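Local atomic coordinates of lectin (Pleurotus ostreatus, PDB entry 6T0Q), a protein that binds N-acetyl-D-galactosamine and probably other galactose-type sugars, and carries calcium ions in domains that resemble carbohydrate-binding modules. Residues K150-A155 and S168-A173; M128-V133 and S140-T145; C63-V68 and V133-G138. All blocks are in the same frame, centred on the assembly; numbering follows the deposited sequence.

Interaction 1 of 3, residues K150-A155 and S168-A173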
ATOM      1  N   LYS A 150      37.459  10.648  12.544  1.00 18.37           N
ATOM      2  CA  LYS A 150      38.679   9.943  12.176  1.00 24.25           C
ATOM      3  C   LYS A 150      38.973  10.133  10.692  1.00 27.16           C
ATOM      4  O   LYS A 150      38.062  10.296   9.877  1.00 22.82           O
ATOM      5  CB  LYS A 150      38.564   8.445  12.497  1.00 22.26           C
ATOM      6  CG  LYS A 150      38.503   8.123  14.002  1.00 25.35           C
ATOM      7  CD  LYS A 150      39.602   8.858  14.766  1.00 29.43           C
ATOM      8  CE  LYS A 150      39.832   8.257  16.169  1.00 37.51           C
ATOM      9  NZ  LYS A 150      40.373   6.858  16.134  1.00 33.55           N
ATOM     10  N   THR A 151      40.259  10.106  10.345  1.00 23.56           N
ATOM     11  CA  THR A 151      40.680  10.236   8.958  1.00 21.48           C
ATOM     12  C   THR A 151      41.902   9.354   8.726  1.00 26.87           C
ATOM     13  O   THR A 151      42.351   8.631   9.624  1.00 27.99           O
ATOM     14  CB  THR A 151      40.974  11.704   8.605  1.00 23.21           C
ATOM     15  OG1 THR A 151      41.194  11.827   7.195  1.00 23.54           O
ATOM     16  CG2 THR A 151      42.206  12.200   9.334  1.00 23.03           C
ATOM     17  N   LEU A 152      42.436   9.407   7.505  1.00 24.87           N
ATOM     18  CA  LEU A 152      43.715   8.783   7.182  1.00 30.77           C
ATOM     19  C   LEU A 152      44.502   9.708   6.270  1.00 30.73           C
ATOM     20  O   LEU A 152      43.923  10.444   5.472  1.00 26.75           O
ATOM     21  CB  LEU A 152      43.555   7.428   6.471  1.00 29.06           C
ATOM     22  CG  LEU A 152      42.988   6.210   7.192  1.00 31.15           C
ATOM     23  CD1 LEU A 152      42.872   5.074   6.189  1.00 30.06           C
ATOM     24  CD2 LEU A 152      43.866   5.800   8.359  1.00 31.12           C
ATOM     25  N   ARG A 153      45.826   9.653   6.378  1.00 26.95           N
ATOM     26  CA  ARG A 153      46.692  10.368   5.441  1.00 27.71           C
ATOM     27  C   ARG A 153      46.955   9.534   4.196  1.00 29.83           C
ATOM     28  O   ARG A 153      48.101   9.318   3.809  1.00 32.99           O
ATOM     29  CB  ARG A 153      48.007  10.747   6.115  1.00 28.85           C
ATOM     30  CG  ARG A 153      47.866  11.642   7.321  1.00 29.70           C
ATOM     31  CD  ARG A 153      49.235  12.112   7.801  1.00 30.69           C
ATOM     32  NE  ARG A 153      49.127  13.063   8.897  1.00 34.42           N
ATOM     33  CZ  ARG A 153      49.947  14.095   9.068  1.00 37.55           C
ATOM     34  NH1 ARG A 153      50.934  14.313   8.209  1.00 37.31           N
ATOM     35  NH2 ARG A 153      49.778  14.908  10.097  1.00 36.81           N
ATOM     36  N   ALA A 154      45.888   9.061   3.564  1.00 27.39           N
ATOM     37  CA  ALA A 154      45.984   8.149   2.432  1.00 28.08           C
ATOM     38  C   ALA A 154      44.615   8.092   1.774  1.00 31.10           C
ATOM     39  O   ALA A 154      43.614   8.527   2.352  1.00 30.84           O
ATOM     40  CB  ALA A 154      46.455   6.756   2.875  1.00 34.89           C
ATOM     41  N   ALA A 155      44.580   7.566   0.551  1.00 28.05           N
ATOM     42  CA  ALA A 155      43.317   7.415  -0.150  1.00 30.65           C
ATOM     43  C   ALA A 155      42.358   6.560   0.680  1.00 29.96           C
ATOM     44  O   ALA A 155      42.792   5.721   1.473  1.00 31.19           O
ATOM     45  CB  ALA A 155      43.538   6.777  -1.521  1.00 36.62           C
ATOM     46  N   SER A 168      39.419   2.443  14.870  1.00 36.63           N
ATOM     47  CA  SER A 168      39.916   2.731  16.214  1.00 40.59           C
ATOM     48  C   SER A 168      41.348   3.250  16.199  1.00 37.67           C
ATOM     49  O   SER A 168      41.708   4.090  17.033  1.00 38.53           O
ATOM     50  CB  SER A 168      39.818   1.477  17.087  1.00 46.05           C
ATOM     51  OG  SER A 168      40.469   0.387  16.453  1.00 52.72           O
ATOM     52  N   ASN A 169      42.175   2.776  15.266  1.00 33.48           N
ATOM     53  CA  ASN A 169      43.561   3.217  15.182  1.00 39.94           C
ATOM     54  C   ASN A 169      43.781   4.334  14.167  1.00 35.70           C
ATOM     55  O   ASN A 169      44.925   4.749  13.971  1.00 31.76           O
ATOM     56  CB  ASN A 169      44.474   2.031  14.852  1.00 47.33           C
ATOM     57  CG  ASN A 169      44.596   1.056  16.014  1.00 62.22           C
ATOM     58  OD1 ASN A 169      44.699   1.461  17.177  1.00 63.79           O
ATOM     59  ND2 ASN A 169      44.575  -0.235  15.706  1.00 66.37           N
ATOM     60  N   TRP A 170      42.724   4.831  13.526  1.00 32.13           N
ATOM     61  CA  TRP A 170      42.869   5.980  12.640  1.00 28.37           C
ATOM     62  C   TRP A 170      43.202   7.237  13.443  1.00 28.48           C
ATOM     63  O   TRP A 170      42.713   7.415  14.561  1.00 26.26           O
ATOM     64  CB  TRP A 170      41.583   6.240  11.860  1.00 24.70           C
ATOM     65  CG  TRP A 170      41.235   5.246  10.808  1.00 27.21           C
ATOM     66  CD1 TRP A 170      41.642   3.944  10.729  1.00 34.93           C
ATOM     67  CD2 TRP A 170      40.387   5.475   9.674  1.00 28.51           C
ATOM     68  NE1 TRP A 170      41.096   3.352   9.611  1.00 32.51           N
ATOM     69  CE2 TRP A 170      40.323   4.270   8.949  1.00 29.40           C
ATOM     70  CE3 TRP A 170      39.673   6.588   9.202  1.00 29.43           C
ATOM     71  CZ2 TRP A 170      39.575   4.142   7.777  1.00 29.87           C
ATOM     72  CZ3 TRP A 170      38.931   6.461   8.033  1.00 28.43           C
ATOM     73  CH2 TRP A 170      38.888   5.245   7.336  1.00 32.63           C
ATOM     74  N   PRO A 171      43.991   8.149  12.878  1.00 28.44           N
ATOM     75  CA  PRO A 171      44.228   9.429  13.552  1.00 30.35           C
ATOM     76  C   PRO A 171      42.993  10.323  13.495  1.00 23.22           C
ATOM     77  O   PRO A 171      42.071  10.109  12.706  1.00 23.20           O
ATOM     78  CB  PRO A 171      45.389  10.034  12.757  1.00 31.14           C
ATOM     79  CG  PRO A 171      45.204   9.477  11.375  1.00 32.57           C
ATOM     80  CD  PRO A 171      44.715   8.056  11.597  1.00 30.98           C
ATOM     81  N   SER A 172      42.996  11.332  14.366  1.00 24.86           N
ATOM     82  CA  SER A 172      41.936  12.334  14.407  1.00 31.67           C
ATOM     83  C   SER A 172      42.030  13.288  13.221  1.00 27.47           C
ATOM     84  O   SER A 172      43.124  13.695  12.817  1.00 25.71           O
ATOM     85  CB  SER A 172      42.027  13.147  15.697  1.00 33.46           C
ATOM     86  OG  SER A 172      42.042  12.317  16.832  1.00 36.70           O
ATOM     87  N   ALA A 173      40.875  13.664  12.678  1.00 19.73           N
ATOM     88  CA  ALA A 173      40.837  14.737  11.691  1.00 19.29           C
ATOM     89  C   ALA A 173      41.396  16.030  12.289  1.00 22.56           C
ATOM     90  O   ALA A 173      41.357  16.245  13.505  1.00 20.60           O
ATOM     91  CB  ALA A 173      39.395  14.952  11.199  1.00 15.22           C
TER
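K150 and S172 face each other in a single backbone bridge, their CA atoms 4.6 Å apart. The one backbone hydrogen bond across the contact runs from T151 N to P171 O at 3.0 Å. It is nearly straight at the hydrogen (166°). The CA of K150 makes a C-H...O contact with the same P171 carbonyl, so this oxygen is approached by two consecutive residues. Beside the bridge, the K150 side chain folds back over the loop: it bends at chi2 (-48°), which brings CD near the carbonyl oxygens of W170 and P171, and NZ then donates to W170 O at 2.9 Å, tilted slightly from the carbonyl plane. A second hydrogen bond, from NZ to D167 O, ties the ammonium group to the loop just ahead of S168. The short strand 150-151 is the outermost strand, within this chain, of an antiparallel five-stranded sheet in the calcium-binding first domain; K150 bonds through its backbone to R56 of strand 51-60, and the loop 168-173 lies along the edge strand of this sheet before strand 174-178 begins. W170 supplies the apolar half of the contact. Its CG is anti to the carbonyl carbon (chi1 -70°); one face of the indole is covered by L152, whose side chain crosses the indole at about a right angle. L152 CG stands 3.6 Å above the ring plane, over its centre. CD2 makes a CH-pi contact 3.6 Å from the centroid of the five-membered ring. L152 CD1 reaches W170 CZ2, in the benzo half, at 3.8 Å. The indole also touches P54 and R56. T151 O meets CD of P171 at 3.1 Å. On the side of A173, T151 CG2 touches A173 CA at 3.7 Å, whereas T151 OG1 is hydrogen-bonded to P54 O.

Interaction 2 of 3, residues M128-V133 and S140-T145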
ATOM      1  N   MET A 128      32.952  20.189   5.517  1.00 18.33           N
ATOM      2  CA  MET A 128      32.173  20.708   6.627  1.00 19.42           C
ATOM      3  C   MET A 128      30.764  20.156   6.513  1.00 19.54           C
ATOM      4  O   MET A 128      30.198  20.128   5.420  1.00 21.22           O
ATOM      5  CB  MET A 128      32.133  22.245   6.619  1.00 18.33           C
ATOM      6  CG  MET A 128      31.026  22.833   7.513  1.00 22.39           C
ATOM      7  SD  MET A 128      30.922  24.641   7.454  1.00 24.35           S
ATOM      8  CE  MET A 128      32.212  25.063   8.604  1.00 19.45           C
ATOM      9  N   ALA A 129      30.205  19.699   7.634  1.00 17.82           N
ATOM     10  CA  ALA A 129      28.836  19.210   7.622  1.00 20.10           C
ATOM     11  C   ALA A 129      28.185  19.469   8.972  1.00 22.11           C
ATOM     12  O   ALA A 129      28.859  19.513  10.002  1.00 18.89           O
ATOM     13  CB  ALA A 129      28.768  17.714   7.287  1.00 17.30           C
ATOM     14  N   SER A 130      26.871  19.690   8.938  1.00 19.06           N
ATOM     15  CA  SER A 130      25.994  19.596  10.096  1.00 18.93           C
ATOM     16  C   SER A 130      24.998  18.479   9.859  1.00 20.12           C
ATOM     17  O   SER A 130      24.444  18.351   8.762  1.00 19.56           O
ATOM     18  CB  SER A 130      25.202  20.894  10.372  1.00 24.37           C
ATOM     19  OG  SER A 130      25.989  21.825  11.091  1.00 37.37           O
ATOM     20  N   ILE A 131      24.744  17.711  10.905  1.00 18.36           N
ATOM     21  CA  ILE A 131      23.814  16.590  10.878  1.00 20.50           C
ATOM     22  C   ILE A 131      22.795  16.865  11.974  1.00 22.17           C
ATOM     23  O   ILE A 131      23.095  16.700  13.162  1.00 20.59           O
ATOM     24  CB  ILE A 131      24.537  15.257  11.106  1.00 20.72           C
ATOM     25  CG1 ILE A 131      25.689  15.112  10.105  1.00 19.46           C
ATOM     26  CG2 ILE A 131      23.555  14.083  11.048  1.00 21.84           C
ATOM     27  CD1 ILE A 131      26.745  14.109  10.563  1.00 21.00           C
ATOM     28  N   LEU A 132      21.601  17.308  11.597  1.00 18.02           N
ATOM     29  CA  LEU A 132      20.550  17.574  12.570  1.00 19.88           C
ATOM     30  C   LEU A 132      19.702  16.312  12.699  1.00 22.36           C
ATOM     31  O   LEU A 132      18.919  15.988  11.797  1.00 21.41           O
ATOM     32  CB  LEU A 132      19.705  18.776  12.159  1.00 21.79           C
ATOM     33  CG  LEU A 132      18.498  19.097  13.052  1.00 22.32           C
ATOM     34  CD1 LEU A 132      18.933  19.375  14.484  1.00 20.13           C
ATOM     35  CD2 LEU A 132      17.736  20.287  12.483  1.00 20.11           C
ATOM     36  N   VAL A 133      19.862  15.606  13.816  1.00 20.98           N
ATOM     37  CA  VAL A 133      19.195  14.327  14.052  1.00 24.27           C
ATOM     38  C   VAL A 133      17.878  14.586  14.771  1.00 25.82           C
ATOM     39  O   VAL A 133      17.845  15.294  15.779  1.00 24.72           O
ATOM     40  CB  VAL A 133      20.089  13.387  14.881  1.00 24.40           C
ATOM     41  CG1 VAL A 133      19.307  12.139  15.319  1.00 20.98           C
ATOM     42  CG2 VAL A 133      21.343  12.996  14.105  1.00 21.06           C
ATOM     43  N   SER A 140      15.528  17.090  18.979  1.00 25.16           N
ATOM     44  CA  SER A 140      16.533  17.019  17.928  1.00 27.32           C
ATOM     45  C   SER A 140      17.866  17.511  18.478  1.00 30.93           C
ATOM     46  O   SER A 140      17.917  18.192  19.505  1.00 26.18           O
ATOM     47  CB  SER A 140      16.111  17.843  16.711  1.00 31.41           C
ATOM     48  OG  SER A 140      15.916  19.189  17.090  1.00 37.70           O
ATOM     49  N   GLU A 141      18.951  17.148  17.789  1.00 25.00           N
ATOM     50  CA  GLU A 141      20.289  17.575  18.195  1.00 24.71           C
ATOM     51  C   GLU A 141      21.204  17.609  16.978  1.00 21.87           C
ATOM     52  O   GLU A 141      21.134  16.721  16.119  1.00 22.04           O
ATOM     53  CB  GLU A 141      20.888  16.651  19.266  1.00 23.96           C
ATOM     54  CG  GLU A 141      22.341  17.003  19.645  1.00 29.18           C
ATOM     55  CD  GLU A 141      22.872  16.173  20.811  1.00 40.50           C
ATOM     56  OE1 GLU A 141      22.082  15.414  21.413  1.00 39.31           O
ATOM     57  OE2 GLU A 141      24.078  16.287  21.123  1.00 39.95           O
ATOM     58  N   THR A 142      22.059  18.634  16.906  1.00 20.10           N
ATOM     59  CA  THR A 142      22.961  18.828  15.768  1.00 18.60           C
ATOM     60  C   THR A 142      24.329  18.243  16.093  1.00 24.28           C
ATOM     61  O   THR A 142      24.855  18.458  17.190  1.00 24.69           O
ATOM     62  CB  THR A 142      23.111  20.310  15.412  1.00 25.50           C
ATOM     63  OG1 THR A 142      21.814  20.887  15.237  1.00 44.58           O
ATOM     64  CG2 THR A 142      23.903  20.486  14.084  1.00 22.81           C
ATOM     65  N   PHE A 143      24.892  17.503  15.144  1.00 22.22           N
ATOM     66  CA  PHE A 143      26.247  16.974  15.239  1.00 20.01           C
ATOM     67  C   PHE A 143      27.044  17.520  14.061  1.00 21.25           C
ATOM     68  O   PHE A 143      26.490  17.730  12.983  1.00 19.83           O
ATOM     69  CB  PHE A 143      26.233  15.439  15.243  1.00 19.20           C
ATOM     70  CG  PHE A 143      25.421  14.850  16.378  1.00 26.75           C
ATOM     71  CD1 PHE A 143      24.055  14.654  16.246  1.00 25.33           C
ATOM     72  CD2 PHE A 143      26.026  14.522  17.584  1.00 26.89           C
ATOM     73  CE1 PHE A 143      23.307  14.124  17.295  1.00 28.28           C
ATOM     74  CE2 PHE A 143      25.291  13.985  18.632  1.00 31.57           C
ATOM     75  CZ  PHE A 143      23.932  13.790  18.490  1.00 29.58           C
ATOM     76  N   VAL A 144      28.342  17.775  14.270  1.00 17.32           N
ATOM     77  CA  VAL A 144      29.150  18.471  13.274  1.00 20.84           C
ATOM     78  C   VAL A 144      30.420  17.687  12.975  1.00 23.88           C
ATOM     79  O   VAL A 144      30.860  16.841  13.754  1.00 22.48           O
ATOM     80  CB  VAL A 144      29.522  19.903  13.724  1.00 21.34           C
ATOM     81  CG1 VAL A 144      28.264  20.740  13.945  1.00 19.24           C
ATOM     82  CG2 VAL A 144      30.378  19.861  15.005  1.00 22.29           C
ATOM     83  N   THR A 145      31.013  17.986  11.822  1.00 21.91           N
ATOM     84  CA  THR A 145      32.402  17.621  11.576  1.00 22.96           C
ATOM     85  C   THR A 145      33.305  18.393  12.536  1.00 22.14           C
ATOM     86  O   THR A 145      33.150  19.608  12.700  1.00 19.87           O
ATOM     87  CB  THR A 145      32.784  17.947  10.129  1.00 19.69           C
ATOM     88  OG1 THR A 145      32.261  19.236   9.790  1.00 19.67           O
ATOM     89  CG2 THR A 145      32.216  16.907   9.164  1.00 17.48           C
TER
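A129 to V133 run antiparallel to E141 to T145, and six hydrogen bonds join them in a beta hairpin at the edge of a four-stranded antiparallel sheet, the segment axes making an angle of 159°. Two hydrogen-bonded pairs repeat the same reciprocal pattern. I131 and F143 are linked by I131 N to F143 O at 2.7 Å and F143 N to I131 O at 2.8 Å, while V133 and E141 exchange two bonds of similar length. Beyond them the pattern changes: T145 N donates to A129 O, but A129 N turns to the side-chain hydroxyl of T145, OG1, at 3.0 Å. A chi1 of 43° sets that OG1 between its own backbone N and carbonyl carbon. T145 OG1 is held as well by a hydrogen bond to K34 O.

The apolar contacts are few. V133 CG2 touches F143 CD1 at 3.8 Å, coming obliquely to the ring, and the T145 methyl, CG2, packs against A129 CB at 4.0 Å.

Other contacts pair carbon with oxygen. On the sheet face of I131, V133, E141 and F143, I131 O lies near the F143 ring plane at its edge. On the face of S130, L132, T142 and V144, L132 CD1 is pressed against T142 OG1 at 3.3 Å, and the T142 methyl CG2 lies 3.9 Å from S130 OG, which bonds to L29 O. S140 OG is hydrogen-bonded to OE1 of Q26.

The backbone ladder therefore carries most of the polar contact between the strands, and the hydroxyls of S130, S140 and T145 tie the hairpin to the preceding N-terminal chain.

Interaction 3 of 3, residues C63-V68 and V133-G138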
ATOM      1  N   CYS A  63      21.136   8.378  25.512  1.00 65.97           N
ATOM      2  CA  CYS A  63      20.370   7.344  26.194  1.00 67.96           C
ATOM      3  C   CYS A  63      18.942   7.815  26.431  1.00 54.28           C
ATOM      4  O   CYS A  63      18.693   8.994  26.696  1.00 57.05           O
ATOM      5  CB  CYS A  63      21.040   6.969  27.516  1.00 84.00           C
ATOM      6  SG  CYS A  63      22.604   6.074  27.317  1.00 91.96           S
ATOM      7  N   GLY A  64      17.996   6.889  26.297  1.00 48.06           N
ATOM      8  CA  GLY A  64      16.599   7.171  26.538  1.00 47.89           C
ATOM      9  C   GLY A  64      15.770   7.474  25.305  1.00 50.18           C
ATOM     10  O   GLY A  64      14.547   7.608  25.427  1.00 48.76           O
ATOM     11  N   LYS A  65      16.383   7.591  24.128  1.00 57.68           N
ATOM     12  CA  LYS A  65      15.618   7.896  22.924  1.00 55.34           C
ATOM     13  C   LYS A  65      16.286   7.267  21.711  1.00 47.26           C
ATOM     14  O   LYS A  65      17.456   6.871  21.747  1.00 40.54           O
ATOM     15  CB  LYS A  65      15.470   9.405  22.712  1.00 51.59           C
ATOM     16  CG  LYS A  65      16.771  10.164  22.825  1.00 42.38           C
ATOM     17  CD  LYS A  65      16.573  11.603  22.425  1.00 44.27           C
ATOM     18  CE  LYS A  65      16.919  12.565  23.529  1.00 45.14           C
ATOM     19  NZ  LYS A  65      17.169  13.913  22.951  1.00 41.93           N
ATOM     20  N   CYS A  66      15.518   7.194  20.628  1.00 37.96           N
ATOM     21  CA  CYS A  66      15.952   6.600  19.375  1.00 29.38           C
ATOM     22  C   CYS A  66      16.052   7.680  18.311  1.00 30.72           C
ATOM     23  O   CYS A  66      15.166   8.533  18.200  1.00 22.83           O
ATOM     24  CB  CYS A  66      14.969   5.526  18.890  1.00 38.67           C
ATOM     25  SG  CYS A  66      14.899   4.009  19.880  1.00 58.24           S
ATOM     26  N   SER A  67      17.111   7.628  17.518  1.00 23.10           N
ATOM     27  CA  SER A  67      17.201   8.501  16.363  1.00 27.38           C
ATOM     28  C   SER A  67      16.306   7.960  15.254  1.00 29.87           C
ATOM     29  O   SER A  67      16.141   6.743  15.102  1.00 26.87           O
ATOM     30  CB  SER A  67      18.644   8.615  15.886  1.00 31.09           C
ATOM     31  OG  SER A  67      19.265   7.350  15.853  1.00 48.00           O
ATOM     32  N   VAL A  68      15.707   8.871  14.501  1.00 25.60           N
ATOM     33  CA  VAL A  68      14.744   8.533  13.459  1.00 25.94           C
ATOM     34  C   VAL A  68      15.263   8.917  12.076  1.00 21.97           C
ATOM     35  O   VAL A  68      15.303   8.091  11.164  1.00 23.11           O
ATOM     36  CB  VAL A  68      13.379   9.199  13.743  1.00 24.93           C
ATOM     37  CG1 VAL A  68      12.396   8.923  12.595  1.00 26.11           C
ATOM     38  CG2 VAL A  68      12.821   8.718  15.077  1.00 29.20           C
ATOM     39  N   VAL A 133      19.862  15.606  13.816  1.00 20.98           N
ATOM     40  CA  VAL A 133      19.195  14.327  14.052  1.00 24.27           C
ATOM     41  C   VAL A 133      17.878  14.586  14.771  1.00 25.82           C
ATOM     42  O   VAL A 133      17.845  15.294  15.779  1.00 24.72           O
ATOM     43  CB  VAL A 133      20.089  13.387  14.881  1.00 24.40           C
ATOM     44  CG1 VAL A 133      19.307  12.139  15.319  1.00 20.98           C
ATOM     45  CG2 VAL A 133      21.343  12.996  14.105  1.00 21.06           C
ATOM     46  N   HIS A 134      16.797  13.996  14.271  1.00 22.84           N
ATOM     47  CA  HIS A 134      15.503  14.044  14.938  1.00 22.62           C
ATOM     48  C   HIS A 134      15.260  12.722  15.651  1.00 25.32           C
ATOM     49  O   HIS A 134      15.488  11.654  15.073  1.00 23.95           O
ATOM     50  CB  HIS A 134      14.397  14.334  13.931  1.00 27.50           C
ATOM     51  CG  HIS A 134      14.630  15.598  13.171  1.00 38.05           C
ATOM     52  ND1 HIS A 134      14.354  16.840  13.699  1.00 40.77           N
ATOM     53  CD2 HIS A 134      15.173  15.817  11.950  1.00 39.90           C
ATOM     54  CE1 HIS A 134      14.687  17.770  12.822  1.00 41.91           C
ATOM     55  NE2 HIS A 134      15.188  17.176  11.753  1.00 40.45           N
ATOM     56  N   PHE A 135      14.820  12.802  16.907  1.00 24.17           N
ATOM     57  CA  PHE A 135      14.638  11.639  17.764  1.00 27.04           C
ATOM     58  C   PHE A 135      13.159  11.263  17.874  1.00 25.40           C
ATOM     59  O   PHE A 135      12.264  12.037  17.529  1.00 24.05           O
ATOM     60  CB  PHE A 135      15.228  11.909  19.150  1.00 27.33           C
ATOM     61  CG  PHE A 135      16.707  12.190  19.131  1.00 25.63           C
ATOM     62  CD1 PHE A 135      17.620  11.160  18.938  1.00 26.79           C
ATOM     63  CD2 PHE A 135      17.188  13.478  19.307  1.00 27.04           C
ATOM     64  CE1 PHE A 135      18.979  11.407  18.916  1.00 27.68           C
ATOM     65  CE2 PHE A 135      18.555  13.735  19.293  1.00 25.05           C
ATOM     66  CZ  PHE A 135      19.446  12.703  19.093  1.00 26.96           C
ATOM     67  N   SER A 136      12.912  10.048  18.374  1.00 25.32           N
ATOM     68  CA  SER A 136      11.556   9.505  18.426  1.00 27.44           C
ATOM     69  C   SER A 136      10.619  10.315  19.319  1.00 32.81           C
ATOM     70  O   SER A 136       9.400  10.250  19.130  1.00 29.03           O
ATOM     71  CB  SER A 136      11.597   8.053  18.908  1.00 26.13           C
ATOM     72  OG  SER A 136      12.346   7.948  20.105  1.00 28.29           O
ATOM     73  N   ASP A 137      11.146  11.094  20.262  1.00 30.46           N
ATOM     74  CA  ASP A 137      10.306  11.856  21.179  1.00 28.24           C
ATOM     75  C   ASP A 137      10.059  13.285  20.714  1.00 30.19           C
ATOM     76  O   ASP A 137       9.497  14.080  21.469  1.00 31.40           O
ATOM     77  CB  ASP A 137      10.915  11.863  22.591  1.00 35.26           C
ATOM     78  CG  ASP A 137      12.272  12.567  22.655  1.00 35.92           C
ATOM     79  OD1 ASP A 137      12.786  13.012  21.604  1.00 30.93           O
ATOM     80  OD2 ASP A 137      12.829  12.673  23.765  1.00 33.59           O
ATOM     81  N   GLY A 138      10.448  13.631  19.491  1.00 25.73           N
ATOM     82  CA  GLY A 138      10.224  14.977  19.014  1.00 27.90           C
ATOM     83  C   GLY A 138      11.345  15.955  19.297  1.00 26.34           C
ATOM     84  O   GLY A 138      11.272  17.099  18.836  1.00 28.59           O
TER
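K65 and C66 meet F135 and S136 where strand 67-76 begins and strand 126-135 ends, neighbours in an antiparallel four-stranded sheet of the first domain. S67 and F135 form a non-hydrogen-bonded pair there, with CA atoms 4.3 Å apart, and F135 to G138 make the type I turn that leads on to strand 140-144.

Backbone hydrogen bonds flank that pair. V68 N donates to H134 O at 2.8 Å, and S136 N to C66 O at 2.7 Å, nearly in line with the carbonyl. A weak backbone-to-side-chain bond joins C66 N to the S136 hydroxyl, OG. C66 itself is fixed to C16 by a disulfide, so the N-terminal chain is joined to this corner covalently.

Apolar and ring contacts centre on F135. K65 CD stands 3.3 Å above one face of the ring, offset toward the rim, in a CH-pi contact; V133 CG1 covers the opposite face, also toward the rim, and touches S67 CB at 3.6 Å. V68 CG2 packs on the backbone of S136.

Charge adds a further layer. The bend of the K65 chain at chi3 (121°) turns CE toward D137 OD2. NZ then stands 3.7 Å from F135 CD2, in an off-centre cation-pi contact 4.2 Å from the ring centroid. NZ is hydrogen-bonded to T139 OG1, which D137 OD1 also engages; the K65 and D137 charges stay beyond salt-bridge range, yet D137 would probably favour the ammonium form. K65 CE and D137 OD2 lie 4.1 Å apart, and K65 CD comes equally near the carboxylate.

Interactions 2 and 3 share V133 and belong to one four-stranded sheet; their centres are 14 Å apart, and they touch directly where S140 CB meets H134 ND1 at 3.6 Å and E141 CB meets F135 CE2 at 3.7 Å. Interaction 1 lies on another sheet of the same domain, its centre 29 Å from that of interaction 3. Strand 150-151 is the next strand after 140-144 in the chain, yet the nearest atoms of interactions 1 and 2 are about 7 Å apart. None is at the calcium site: the M128 side chain is about 13 Å from the ion and about 9 Å from the D77 side chain. The side chains of S168 and S67 lie about 8 and 9 Å from bound N-acetylglucosamine.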